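Local coordinates for DNA repair protein XRCC1 (Homo sapiens, PDB 3LQC) that acts as a scaffold in DNA single-strand break repair, assembling repair complexes and binding auto-poly-ADP-ribosylated PARP1 to limit its activity, at residues L6-S11 with A27-K32; V128-S133 with V147-P152; T18-N23 with V45-E50; N104-R109 with G143-R148; V58-G61 with F67-V70. One frame throughout, in Å; residues are numbered along the deposited sequence.

Contact 1: L6-S11 with A27-K32. With CO3 (carbonate ion), chain D.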
# COMPACT_ATOMS: atom_id res chain seq x y z
N LEU A 6 12.34 5.16 -23.41
CA LEU A 6 10.95 5.16 -22.98
C LEU A 6 10.46 6.58 -22.73
O LEU A 6 9.37 6.80 -22.20
CB LEU A 6 10.79 4.32 -21.71
CG LEU A 6 11.10 2.86 -21.99
CD1 LEU A 6 10.95 2.00 -20.75
CD2 LEU A 6 10.19 2.39 -23.12
N ARG A 7 11.27 7.55 -23.13
CA ARG A 7 11.00 8.94 -22.82
C ARG A 7 10.82 9.76 -24.10
O ARG A 7 11.70 9.78 -24.95
CB ARG A 7 12.16 9.49 -22.00
CG ARG A 7 12.07 10.94 -21.66
CD ARG A 7 13.38 11.39 -21.04
NE ARG A 7 13.84 10.45 -20.02
CZ ARG A 7 15.11 10.12 -19.85
NH1 ARG A 7 16.05 10.64 -20.63
NH2 ARG A 7 15.44 9.24 -18.91
N HIS A 8 9.68 10.42 -24.22
CA HIS A 8 9.45 11.35 -25.32
C HIS A 8 9.68 12.78 -24.85
O HIS A 8 8.89 13.33 -24.09
CB HIS A 8 8.02 11.20 -25.84
CG HIS A 8 7.81 11.78 -27.20
ND1 HIS A 8 6.92 12.80 -27.45
CD2 HIS A 8 8.37 11.47 -28.40
CE1 HIS A 8 6.94 13.09 -28.74
NE2 HIS A 8 7.81 12.30 -29.34
N VAL A 9 10.79 13.36 -25.32
CA VAL A 9 11.17 14.72 -24.94
C VAL A 9 10.66 15.72 -25.98
O VAL A 9 10.81 15.51 -27.19
CB VAL A 9 12.70 14.83 -24.81
CG1 VAL A 9 13.11 16.17 -24.23
CG2 VAL A 9 13.23 13.70 -23.92
N VAL A 10 10.04 16.80 -25.52
CA VAL A 10 9.66 17.87 -26.43
C VAL A 10 9.93 19.25 -25.86
O VAL A 10 9.93 19.45 -24.64
CB VAL A 10 8.17 17.81 -26.85
CG1 VAL A 10 7.82 16.42 -27.35
CG2 VAL A 10 7.27 18.24 -25.71
N SER A 11 10.15 20.20 -26.77
CA SER A 11 10.30 21.61 -26.44
C SER A 11 8.95 22.31 -26.47
O SER A 11 8.19 22.15 -27.42
CB SER A 11 11.25 22.28 -27.43
OG SER A 11 12.45 21.54 -27.53
N ALA A 27 -0.69 14.98 -30.77
CA ALA A 27 0.25 15.17 -31.87
C ALA A 27 0.55 13.86 -32.57
O ALA A 27 0.81 12.84 -31.92
CB ALA A 27 1.55 15.81 -31.39
N ASP A 28 0.55 13.90 -33.89
CA ASP A 28 0.76 12.70 -34.68
C ASP A 28 2.11 12.07 -34.40
O ASP A 28 2.24 10.86 -34.32
CB ASP A 28 0.63 13.02 -36.17
CG ASP A 28 -0.24 12.03 -36.90
OD1 ASP A 28 -1.41 11.84 -36.48
OD2 ASP A 28 0.22 11.46 -37.91
N THR A 29 3.13 12.91 -34.26
CA THR A 29 4.47 12.43 -33.98
C THR A 29 4.50 11.64 -32.66
O THR A 29 5.15 10.60 -32.56
CB THR A 29 5.46 13.60 -33.89
OG1 THR A 29 5.22 14.35 -32.69
CG2 THR A 29 5.28 14.53 -35.08
N TYR A 30 3.77 12.14 -31.66
CA TYR A 30 3.71 11.46 -30.37
C TYR A 30 2.97 10.13 -30.50
O TYR A 30 3.42 9.10 -29.98
CB TYR A 30 3.02 12.34 -29.32
CG TYR A 30 2.63 11.55 -28.09
CD1 TYR A 30 1.31 11.21 -27.85
CD2 TYR A 30 3.60 11.12 -27.19
CE1 TYR A 30 0.96 10.47 -26.74
CE2 TYR A 30 3.25 10.38 -26.07
CZ TYR A 30 1.93 10.06 -25.85
OH TYR A 30 1.58 9.33 -24.74
N ARG A 31 1.83 10.16 -31.18
CA ARG A 31 1.03 8.97 -31.37
C ARG A 31 1.82 7.89 -32.10
O ARG A 31 1.71 6.71 -31.78
CB ARG A 31 -0.28 9.31 -32.08
CG ARG A 31 -1.22 10.17 -31.25
CD ARG A 31 -2.44 10.63 -32.05
N LYS A 32 2.64 8.30 -33.06
CA LYS A 32 3.47 7.35 -33.78
C LYS A 32 4.59 6.83 -32.89
O LYS A 32 4.93 5.65 -32.93
CB LYS A 32 4.08 7.99 -35.02
CG LYS A 32 3.05 8.48 -36.03
CD LYS A 32 3.69 9.38 -37.07
CE LYS A 32 2.66 9.93 -38.05
NZ LYS A 32 3.23 11.04 -38.88
C CO3 D . 12.53 8.36 -17.42
O1 CO3 D . 11.89 9.13 -18.25
O2 CO3 D . 13.66 8.76 -16.92

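Contact 2: V128-S133 with V147-P152. With CO3 (carbonate ion), chain D.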
# COMPACT_ATOMS: atom_id res chain seq x y z
N VAL A 128 9.52 19.16 -16.92
CA VAL A 128 8.41 18.42 -16.35
C VAL A 128 8.37 17.01 -16.97
O VAL A 128 8.17 16.84 -18.17
CB VAL A 128 7.07 19.13 -16.56
CG1 VAL A 128 6.01 18.50 -15.67
CG2 VAL A 128 7.19 20.62 -16.24
N LYS A 129 8.55 16.00 -16.12
CA LYS A 129 8.53 14.62 -16.57
C LYS A 129 7.28 13.94 -16.03
O LYS A 129 7.07 13.86 -14.82
CB LYS A 129 9.79 13.89 -16.10
CG LYS A 129 9.82 12.42 -16.45
CD LYS A 129 11.10 11.76 -15.96
CE LYS A 129 12.31 12.31 -16.69
NZ LYS A 129 13.49 11.42 -16.52
N ILE A 130 6.44 13.45 -16.94
CA ILE A 130 5.25 12.71 -16.56
C ILE A 130 5.46 11.22 -16.88
O ILE A 130 5.66 10.86 -18.03
CB ILE A 130 4.00 13.23 -17.28
CG1 ILE A 130 3.74 14.70 -16.94
CG2 ILE A 130 2.79 12.40 -16.92
CD1 ILE A 130 4.48 15.68 -17.83
N VAL A 131 5.42 10.38 -15.85
CA VAL A 131 5.68 8.95 -16.05
C VAL A 131 4.41 8.13 -15.92
O VAL A 131 3.74 8.18 -14.90
CB VAL A 131 6.74 8.42 -15.06
CG1 VAL A 131 7.17 7.01 -15.45
CG2 VAL A 131 7.94 9.35 -15.03
N CYS A 132 4.09 7.37 -16.96
CA CYS A 132 2.91 6.51 -16.96
C CYS A 132 3.33 5.06 -16.87
O CYS A 132 4.09 4.56 -17.70
CB CYS A 132 2.08 6.74 -18.22
SG CYS A 132 1.42 8.40 -18.40
N SER A 133 2.85 4.36 -15.86
CA SER A 133 3.21 2.96 -15.69
C SER A 133 1.99 2.08 -15.85
O SER A 133 0.93 2.36 -15.28
CB SER A 133 3.85 2.72 -14.33
OG SER A 133 5.14 3.30 -14.27
N VAL A 147 -3.05 16.30 -19.07
CA VAL A 147 -2.43 16.71 -17.83
C VAL A 147 -2.41 18.23 -17.85
O VAL A 147 -2.04 18.84 -18.86
CB VAL A 147 -1.01 16.14 -17.66
CG1 VAL A 147 -0.18 16.38 -18.92
CG2 VAL A 147 -0.34 16.74 -16.43
N ARG A 148 -2.86 18.85 -16.76
CA ARG A 148 -2.87 20.30 -16.67
C ARG A 148 -2.09 20.76 -15.45
O ARG A 148 -2.18 20.17 -14.37
CB ARG A 148 -4.30 20.82 -16.60
CG ARG A 148 -5.06 20.64 -17.88
CD ARG A 148 -6.55 20.71 -17.65
NE ARG A 148 -7.26 20.14 -18.79
CZ ARG A 148 -8.42 19.49 -18.70
NH1 ARG A 148 -9.01 19.33 -17.51
NH2 ARG A 148 -8.99 19.01 -19.79
N PHE A 149 -1.31 21.80 -15.65
CA PHE A 149 -0.53 22.39 -14.58
C PHE A 149 -1.04 23.80 -14.34
O PHE A 149 -1.22 24.57 -15.27
CB PHE A 149 0.95 22.39 -14.94
CG PHE A 149 1.43 21.06 -15.42
CD1 PHE A 149 1.78 20.07 -14.51
CD2 PHE A 149 1.52 20.78 -16.77
CE1 PHE A 149 2.22 18.84 -14.95
CE2 PHE A 149 1.96 19.56 -17.22
CZ PHE A 149 2.31 18.58 -16.31
N HIS A 150 -1.29 24.10 -13.07
CA HIS A 150 -1.81 25.40 -12.70
C HIS A 150 -0.73 26.22 -12.02
O HIS A 150 -0.04 25.74 -11.12
CB HIS A 150 -3.04 25.25 -11.82
CG HIS A 150 -4.13 24.45 -12.45
ND1 HIS A 150 -4.95 24.96 -13.44
CD2 HIS A 150 -4.53 23.17 -12.26
CE1 HIS A 150 -5.81 24.03 -13.82
NE2 HIS A 150 -5.57 22.93 -13.13
N SER A 151 -0.59 27.46 -12.47
CA SER A 151 0.48 28.33 -12.02
C SER A 151 -0.08 29.70 -11.65
O SER A 151 -1.11 30.12 -12.18
CB SER A 151 1.52 28.45 -13.12
OG SER A 151 1.74 27.19 -13.75
N PRO A 152 0.60 30.41 -10.73
CA PRO A 152 0.23 31.78 -10.36
C PRO A 152 0.16 32.71 -11.58
O PRO A 152 1.17 32.93 -12.24
CB PRO A 152 1.39 32.21 -9.45
CG PRO A 152 1.90 30.93 -8.87
CD PRO A 152 1.73 29.90 -9.95
C CO3 D . 12.53 8.36 -17.42
O1 CO3 D . 11.89 9.13 -18.25
O2 CO3 D . 13.66 8.76 -16.92

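Contact 3: T18-N23 with V45-E50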
# COMPACT_ATOMS: atom_id res chain seq x y z
N THR A 18 0.98 23.33 -19.77
CA THR A 18 -0.37 22.89 -20.09
C THR A 18 -0.64 22.85 -21.59
O THR A 18 -1.19 21.86 -22.10
CB THR A 18 -1.41 23.79 -19.41
OG1 THR A 18 -1.25 23.71 -17.99
CG2 THR A 18 -2.82 23.36 -19.80
N HIS A 19 -0.27 23.90 -22.31
CA HIS A 19 -0.50 23.97 -23.75
C HIS A 19 0.41 22.99 -24.49
O HIS A 19 0.02 22.36 -25.48
CB HIS A 19 -0.25 25.39 -24.27
CG HIS A 19 -1.46 26.27 -24.24
ND1 HIS A 19 -1.92 26.86 -23.09
CD2 HIS A 19 -2.30 26.67 -25.23
CE1 HIS A 19 -3.00 27.58 -23.37
NE2 HIS A 19 -3.24 27.48 -24.66
N CYS A 20 1.64 22.88 -24.00
CA CYS A 20 2.61 21.98 -24.58
C CYS A 20 2.12 20.53 -24.50
O CYS A 20 2.18 19.78 -25.48
CB CYS A 20 3.95 22.14 -23.86
SG CYS A 20 5.31 21.35 -24.69
N ALA A 21 1.62 20.15 -23.33
CA ALA A 21 1.07 18.81 -23.13
C ALA A 21 -0.12 18.52 -24.04
O ALA A 21 -0.15 17.51 -24.76
CB ALA A 21 0.67 18.60 -21.67
N GLU A 22 -1.11 19.41 -24.02
CA GLU A 22 -2.31 19.21 -24.82
C GLU A 22 -1.94 18.97 -26.27
O GLU A 22 -2.46 18.07 -26.91
CB GLU A 22 -3.24 20.41 -24.70
CG GLU A 22 -4.42 20.37 -25.64
CD GLU A 22 -5.42 21.45 -25.34
OE1 GLU A 22 -6.57 21.35 -25.82
OE2 GLU A 22 -5.06 22.40 -24.60
N ASN A 23 -1.02 19.79 -26.77
CA ASN A 23 -0.54 19.65 -28.14
C ASN A 23 0.30 18.40 -28.34
O ASN A 23 0.27 17.79 -29.41
CB ASN A 23 0.25 20.89 -28.54
CG ASN A 23 -0.64 22.03 -28.94
OD1 ASN A 23 -1.71 21.82 -29.52
ND2 ASN A 23 -0.21 23.25 -28.64
N VAL A 45 6.82 11.29 -20.89
CA VAL A 45 7.08 12.42 -21.75
C VAL A 45 7.79 13.48 -20.91
O VAL A 45 7.54 13.60 -19.71
CB VAL A 45 5.79 13.04 -22.34
CG1 VAL A 45 5.09 12.05 -23.26
CG2 VAL A 45 4.87 13.48 -21.25
N VAL A 46 8.70 14.22 -21.53
CA VAL A 46 9.34 15.32 -20.85
C VAL A 46 9.01 16.62 -21.56
O VAL A 46 9.19 16.74 -22.77
CB VAL A 46 10.86 15.14 -20.77
CG1 VAL A 46 11.53 16.46 -20.36
CG2 VAL A 46 11.21 14.04 -19.79
N LEU A 47 8.50 17.57 -20.79
CA LEU A 47 8.23 18.91 -21.29
C LEU A 47 9.40 19.79 -20.94
O LEU A 47 9.70 20.01 -19.76
CB LEU A 47 6.96 19.49 -20.67
CG LEU A 47 5.64 18.71 -20.68
CD1 LEU A 47 4.57 19.54 -19.97
CD2 LEU A 47 5.20 18.36 -22.09
N GLN A 48 10.08 20.28 -21.97
CA GLN A 48 11.15 21.25 -21.82
C GLN A 48 10.56 22.65 -21.93
O GLN A 48 10.22 23.11 -23.02
CB GLN A 48 12.19 21.04 -22.91
CG GLN A 48 12.95 19.74 -22.77
CD GLN A 48 14.01 19.60 -23.84
OE1 GLN A 48 13.83 20.05 -24.98
NE2 GLN A 48 15.12 18.97 -23.49
N LEU A 49 10.43 23.32 -20.80
CA LEU A 49 9.82 24.63 -20.76
C LEU A 49 10.84 25.72 -21.09
O LEU A 49 11.99 25.64 -20.67
CB LEU A 49 9.21 24.88 -19.39
CG LEU A 49 8.29 23.77 -18.89
CD1 LEU A 49 7.73 24.16 -17.53
CD2 LEU A 49 7.19 23.54 -19.88
N GLU A 50 10.40 26.71 -21.85
CA GLU A 50 11.26 27.84 -22.19
C GLU A 50 11.41 28.74 -20.97
O GLU A 50 12.50 29.22 -20.65
CB GLU A 50 10.68 28.63 -23.36
CG GLU A 50 11.70 29.48 -24.09
CD GLU A 50 11.07 30.44 -25.09
OE1 GLU A 50 9.90 30.23 -25.48
OE2 GLU A 50 11.76 31.40 -25.49

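Contact 4: N104-R109 with G143-R148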
# COMPACT_ATOMS: atom_id res chain seq x y z
N ASN A 104 -12.62 1.33 -16.29
CA ASN A 104 -12.22 2.63 -15.75
C ASN A 104 -10.82 3.07 -16.17
O ASN A 104 -9.96 3.35 -15.32
CB ASN A 104 -12.30 2.62 -14.22
CG ASN A 104 -13.60 2.03 -13.70
OD1 ASN A 104 -14.66 2.20 -14.31
ND2 ASN A 104 -13.52 1.34 -12.57
N PRO A 105 -10.57 3.15 -17.48
CA PRO A 105 -9.25 3.56 -17.99
C PRO A 105 -9.06 5.08 -17.96
O PRO A 105 -7.95 5.55 -18.16
CB PRO A 105 -9.27 3.10 -19.45
CG PRO A 105 -10.61 2.47 -19.69
CD PRO A 105 -11.52 2.88 -18.57
N ASN A 106 -10.13 5.83 -17.71
CA ASN A 106 -10.10 7.27 -17.91
C ASN A 106 -10.35 8.08 -16.65
O ASN A 106 -10.89 9.19 -16.73
CB ASN A 106 -11.09 7.68 -19.00
CG ASN A 106 -10.80 7.00 -20.33
OD1 ASN A 106 -11.65 6.29 -20.86
ND2 ASN A 106 -9.60 7.21 -20.86
N ARG A 107 -9.94 7.56 -15.50
CA ARG A 107 -10.14 8.32 -14.27
C ARG A 107 -9.46 9.68 -14.36
O ARG A 107 -8.39 9.82 -14.95
CB ARG A 107 -9.62 7.55 -13.06
CG ARG A 107 -10.51 6.41 -12.64
CD ARG A 107 -10.12 5.86 -11.29
NE ARG A 107 -11.07 4.84 -10.86
CZ ARG A 107 -10.89 3.53 -11.02
NH1 ARG A 107 -9.78 3.06 -11.56
NH2 ARG A 107 -11.83 2.69 -10.60
N VAL A 108 -10.10 10.68 -13.76
CA VAL A 108 -9.50 11.99 -13.61
C VAL A 108 -9.24 12.25 -12.14
O VAL A 108 -10.11 12.02 -11.30
CB VAL A 108 -10.43 13.10 -14.14
CG1 VAL A 108 -9.77 14.47 -13.92
CG2 VAL A 108 -10.76 12.88 -15.60
N ARG A 109 -8.04 12.71 -11.82
CA ARG A 109 -7.75 13.13 -10.46
C ARG A 109 -7.11 14.51 -10.44
O ARG A 109 -6.24 14.80 -11.25
CB ARG A 109 -6.86 12.10 -9.75
CG ARG A 109 -7.44 10.70 -9.74
CD ARG A 109 -6.52 9.72 -9.04
NE ARG A 109 -6.29 10.08 -7.65
CZ ARG A 109 -5.39 9.49 -6.87
NH1 ARG A 109 -4.64 8.51 -7.36
NH2 ARG A 109 -5.24 9.87 -5.61
N GLY A 143 -1.49 5.89 -21.62
CA GLY A 143 -0.84 7.15 -21.34
C GLY A 143 -1.81 8.04 -20.60
O GLY A 143 -2.48 7.60 -19.67
N LEU A 144 -1.89 9.30 -21.03
CA LEU A 144 -2.83 10.25 -20.44
C LEU A 144 -3.76 10.80 -21.49
O LEU A 144 -3.39 10.93 -22.65
CB LEU A 144 -2.08 11.41 -19.79
CG LEU A 144 -1.18 11.04 -18.62
CD1 LEU A 144 -0.73 12.30 -17.90
CD2 LEU A 144 -1.94 10.10 -17.69
N SER A 145 -4.98 11.14 -21.07
CA SER A 145 -5.86 11.92 -21.93
C SER A 145 -5.44 13.37 -21.84
O SER A 145 -5.42 14.09 -22.82
CB SER A 145 -7.32 11.77 -21.52
OG SER A 145 -7.79 10.49 -21.91
N PHE A 146 -5.08 13.78 -20.63
CA PHE A 146 -4.65 15.14 -20.43
C PHE A 146 -3.90 15.29 -19.12
O PHE A 146 -4.05 14.49 -18.20
CB PHE A 146 -5.85 16.10 -20.47
CG PHE A 146 -6.82 15.93 -19.33
CD1 PHE A 146 -6.52 16.44 -18.07
CD2 PHE A 146 -8.02 15.28 -19.51
CE1 PHE A 146 -7.39 16.30 -17.02
CE2 PHE A 146 -8.91 15.13 -18.46
CZ PHE A 146 -8.60 15.64 -17.21
N VAL A 147 -3.05 16.30 -19.07
CA VAL A 147 -2.43 16.71 -17.83
C VAL A 147 -2.41 18.23 -17.85
O VAL A 147 -2.04 18.84 -18.86
CB VAL A 147 -1.01 16.14 -17.66
CG1 VAL A 147 -0.18 16.38 -18.92
CG2 VAL A 147 -0.34 16.74 -16.43
N ARG A 148 -2.86 18.85 -16.76
CA ARG A 148 -2.87 20.30 -16.67
C ARG A 148 -2.09 20.76 -15.45
O ARG A 148 -2.18 20.17 -14.37
CB ARG A 148 -4.30 20.82 -16.60
CG ARG A 148 -5.06 20.64 -17.88
CD ARG A 148 -6.55 20.71 -17.65
NE ARG A 148 -7.26 20.14 -18.79
CZ ARG A 148 -8.42 19.49 -18.70
NH1 ARG A 148 -9.01 19.33 -17.51
NH2 ARG A 148 -8.99 19.01 -19.79

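Contact 5: V58-G61 with F67-V70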
# COMPACT_ATOMS: atom_id res chain seq x y z
N VAL A 58 -1.99 20.14 -10.02
CA VAL A 58 -1.93 19.32 -11.22
C VAL A 58 -3.19 18.48 -11.41
O VAL A 58 -3.60 17.76 -10.51
CB VAL A 58 -0.72 18.36 -11.18
CG1 VAL A 58 -0.64 17.56 -12.47
CG2 VAL A 58 0.56 19.13 -10.94
N ASP A 59 -3.81 18.59 -12.58
CA ASP A 59 -4.96 17.76 -12.93
C ASP A 59 -4.54 16.75 -13.99
O ASP A 59 -3.92 17.10 -14.98
CB ASP A 59 -6.12 18.60 -13.47
CG ASP A 59 -6.56 19.70 -12.50
OD1 ASP A 59 -6.31 19.57 -11.28
OD2 ASP A 59 -7.16 20.69 -12.98
N ILE A 60 -4.90 15.48 -13.77
CA ILE A 60 -4.46 14.41 -14.64
C ILE A 60 -5.64 13.57 -15.11
O ILE A 60 -6.44 13.11 -14.30
CB ILE A 60 -3.45 13.50 -13.93
CG1 ILE A 60 -2.18 14.29 -13.63
CG2 ILE A 60 -3.14 12.27 -14.78
CD1 ILE A 60 -1.15 13.50 -12.90
N GLY A 61 -5.75 13.40 -16.42
CA GLY A 61 -6.78 12.57 -17.00
C GLY A 61 -6.16 11.32 -17.57
O GLY A 61 -5.41 11.38 -18.54
N PHE A 67 -0.42 3.71 -13.08
CA PHE A 67 0.17 4.71 -12.19
C PHE A 67 0.65 5.89 -12.99
O PHE A 67 1.04 5.74 -14.14
CB PHE A 67 1.36 4.13 -11.42
CG PHE A 67 1.15 2.75 -10.90
CD1 PHE A 67 0.10 2.48 -10.03
CD2 PHE A 67 2.00 1.72 -11.27
CE1 PHE A 67 -0.10 1.21 -9.55
CE2 PHE A 67 1.80 0.43 -10.79
CZ PHE A 67 0.76 0.17 -9.93
N VAL A 68 0.62 7.07 -12.39
CA VAL A 68 1.19 8.26 -13.00
C VAL A 68 2.02 9.01 -11.97
O VAL A 68 1.63 9.12 -10.81
CB VAL A 68 0.12 9.21 -13.56
CG1 VAL A 68 0.78 10.36 -14.29
CG2 VAL A 68 -0.82 8.47 -14.49
N GLU A 69 3.18 9.50 -12.39
CA GLU A 69 4.06 10.26 -11.52
C GLU A 69 4.51 11.53 -12.24
O GLU A 69 4.74 11.51 -13.44
CB GLU A 69 5.28 9.42 -11.14
CG GLU A 69 6.28 10.08 -10.21
CD GLU A 69 7.57 9.31 -10.14
OE1 GLU A 69 8.30 9.44 -9.13
OE2 GLU A 69 7.85 8.54 -11.09
N VAL A 70 4.64 12.63 -11.50
CA VAL A 70 5.15 13.86 -12.10
C VAL A 70 6.40 14.31 -11.38
O VAL A 70 6.38 14.51 -10.17
CB VAL A 70 4.10 14.99 -12.12
CG1 VAL A 70 4.71 16.27 -12.72
CG2 VAL A 70 2.88 14.57 -12.93

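Contact 1: L6-S11 with A27-K32
His8 and Tyr30 join the edge strand 7-12 to the helix 28-36, two aromatic rings meeting at a slant. His8 directs its CB at the helix, and CG anti to the backbone N (chi1 -162°) puts the imidazole beside the first helical turn. Its ND1 lies 3.7 Å from Tyr30 CD2, at the edge of the phenol ring and near its plane. The ring centroids are 5.6 Å apart with planes inclined at 55°, so the pair is neither a stack nor an edge-to-face contact. His8 CE1 also comes 4.0 Å from Tyr30 CB, while Thr29 OG1 sits at the edge of the imidazole, too distant to bond. ND1 is buried here with no polar partner in the model. Trp33, further along the same helix, also meets the imidazole.

The neighbouring Arg7 turns to another side of the strand. Its chain is extended as far as CD and then bends at chi3, which presents the guanidinium edge to a carbonate ion. NE donates to CO3 O1 over 2.9 Å in an almost straight bond (177°), and NH2 donates to CO3 O2 over 2.7 Å. NH2 also forms a salt bridge with Glu81. A leucine here would probably leave the carbonate without its two-pronged grip and Glu81 without this positive partner.

Successive edge-strand residues thus face different partners, Arg7 the anion and His8 the helix: Arg7 belongs to a pocket with Pro2, Glu3, Ser44, Glu81 and Lys129, whose carbonate probably comes from the crystallisation liquor.

Contact 2: V128-S133 with V147-P152
Phe149 inserts its ring tip between Val128 and Ile130, and apolar contacts alone join the two segments. CZ carries most of the touching: it lies 3.8 Å from Val128 CG1 and 3.9 Å from Ile130 CD1. The two aliphatic groups arrive differently. Ile130 CD1 sits at the ring edge, near its plane, its side chain coming from the direction opposite to the phenylalanine. Val128 slides past the ring, and its CG1 approaches obliquely, also lying 3.9 Å from Phe149 CE1. In Ile130 the second torsion, 87°, turns CD1 toward the ring, so that CD1 lies nearer to CZ than CG1 does. All three residues are buried.

No hydrogen bond crosses the contact, and the backbones stay well apart, with the CA atoms of Val128 and Phe149 separated by 9.9 Å. Strand 125-133 spends its backbone bonds within its own sheet: Val128 pairs with Leu47, and Ile130 with Val45.

Ionic chemistry appears on the reverse side of strand 125-133. Lys129 CB points away from Phe149, and its chain, extended to CD, bends at chi3 (-66°) to bring NZ within 2.7 Å of CO3 O2. The ammonium group also makes a cation-pi contact with Tyr84. A leucine in its place would probably deprive the carbonate of this hydrogen bond and leave Tyr84 without its cation.

Alternate residues Val128 and Ile130 turn to the second sheet while Lys129 turns away to the carbonate, as in the packing of two sheets in a beta sandwich. Here the five-stranded and three-stranded sheets of the XRCC1 N-terminal domain, a member of the galactose-binding-domain clan, meet face to face.

Contact 3: T18-N23 with V45-E50
Leu47 has the largest area buried by this contact, and the two helical residues it touches are Cys20 and Ala21. From strand 42-49 its CB points at the helix 17-25, whose nearest CA, that of Cys20, is 7.2 Å from its own. CG stands anti to the carbonyl carbon (chi1 -52°), and of the two methyls of the isobutyl fork CD2 reaches both helical residues, while CD1 lies toward Ala21 alone of the two. CD2 comes within 4.0 Å of Cys20 SG and 4.2 Å of the backbone N of Ala21. CD1 takes the methyl of Ala21, with Leu47 CD1 and Ala21 CB 4.4 Å apart. The fork therefore rests against one side of a helical turn, and an alanine on that turn leaves space for the leucine to come near the backbone.

Cys20 also points its CB at the strand. Its SG, placed anti to the backbone N (chi1 -168°), is covalently tied to Cys12 on strand 7-12, next to strand 42-49 in the five-stranded sheet. Leu47 also touches Phe149, beside the helix, and Ala21 touches Val147; both partners belong to the smaller sheet. Thr18, one turn back, accepts a hydrogen bond from the backbone N of Phe149 and so pins the helix to that sheet too.

Across the two segments the chemistry is wholly apolar: no hydrogen bond or salt bridge spans them. Because the sulfur is consumed in a disulfide, it meets the leucine as an apolar surface and not as a thiol. Dispersion contacts thus fit helix to strand, while a covalent link made beside them staples the helix to the sheet.

Contact 4: N104-R109 with G143-R148
Phe146 reaches Val108 across the middle strand of the three-stranded sheet, and its side chain can be traced outward from the backbone. At CB the chain takes a demanding turn: CG lies between the backbone N and the carbonyl carbon (chi1 68°), which sends the ring over Gly61, a residue with no side chain to obstruct it. CD1 lies 3.6 Å above the centre of the Arg148 guanidinium. In return Arg148 NH2 stands over the ring centre, 3.7 Å from its plane, in a cation-pi contact. CE2, further out, comes 4.1 Å from Val108 CG2. The closest approach across the contact is at CZ, 3.7 Å from Val108 CG1, which lies at the ring edge, near its plane, the two side chains crossing at about a right angle.

Asn106 and Ser145 run alongside this pair. Asn106 ND2 and Ser145 OG are 3.9 Å apart, too far for a hydrogen bond, and instead both bond to the carbonyl O of Asn62 on the intervening strand. Ser145 and Phe146 together face Gly61, a classic beta bulge.

Two kinds of chemistry meet on an outer surface: a valine takes the edge of an aromatic ring whose face is occupied by an arginine. The polar pair beside it shares one acceptor, the O of Asn62, so the loop before strand 108-111 and the bulge at Ser145 are tied to the same point of the middle strand.

Contact 5: V58-G61 with F67-V70
The strands of 58-61 and 67-70 belong to different sheets and run in roughly opposite directions, with the CA atoms of Ile60 and Val68 8.5 Å apart and no hydrogen bond between the segments. Side chains fill the interval. Ile60 points its CB at the other strand and buries more surface here than any other single residue. CG1 stands anti to the carbonyl carbon, and the second torsion is fully extended (178°), so CD1 is carried straight out between two valines. It meets Val68 CG1 at 3.9 Å and Val70 CG2 at 4.2 Å.

The two valines are alternate residues whose CB atoms both point inward, yet they offer different branches. Val68 touches with CG1, the methyl anti to its backbone N; Val70 touches with CG2, anti to the carbonyl carbon. In both pairs the isoleucine and the valine slide past one another in opposite directions, interleaving instead of meeting end to end.

Leu144 touches both Ile60 and Val68, and Phe93 does likewise, extending the apolar layer. Residues of the other parity serve other ends: Asp59 OD2 bonds to His150 NE2, while Phe67 and Glu69 pack against the partner protein chain, Glu69 OE2 also hydrogen-bonding to its backbone.

The contact consists of buried aliphatic groups alone, with no polar atom to satisfy between the touching branches. Its hold on the two sheets therefore depends on shape and burial, and strand 67-73 can give one face to the core and the other to a binding partner.

Overall arrangement
From the N terminus, contact 1 closes the first loop, bringing helix 28-36 back to edge strand 7-12. Contact 3 opens inside that loop and closes beyond it on strand 42-49, so the two cross and together lay both helices against the larger sheet. Contact 5 follows in series, a short closure taking the chain from the smaller sheet to the larger. Contact 4 spans a long loop across the smaller sheet. Contact 2 opens within it and closes just past it, sharing Val147 and Arg148, and again joins the two sheets. Contacts 2 and 5, centres about 6 Å apart, occupy the sandwich interior; contacts 1 and 2 both reach the carbonate.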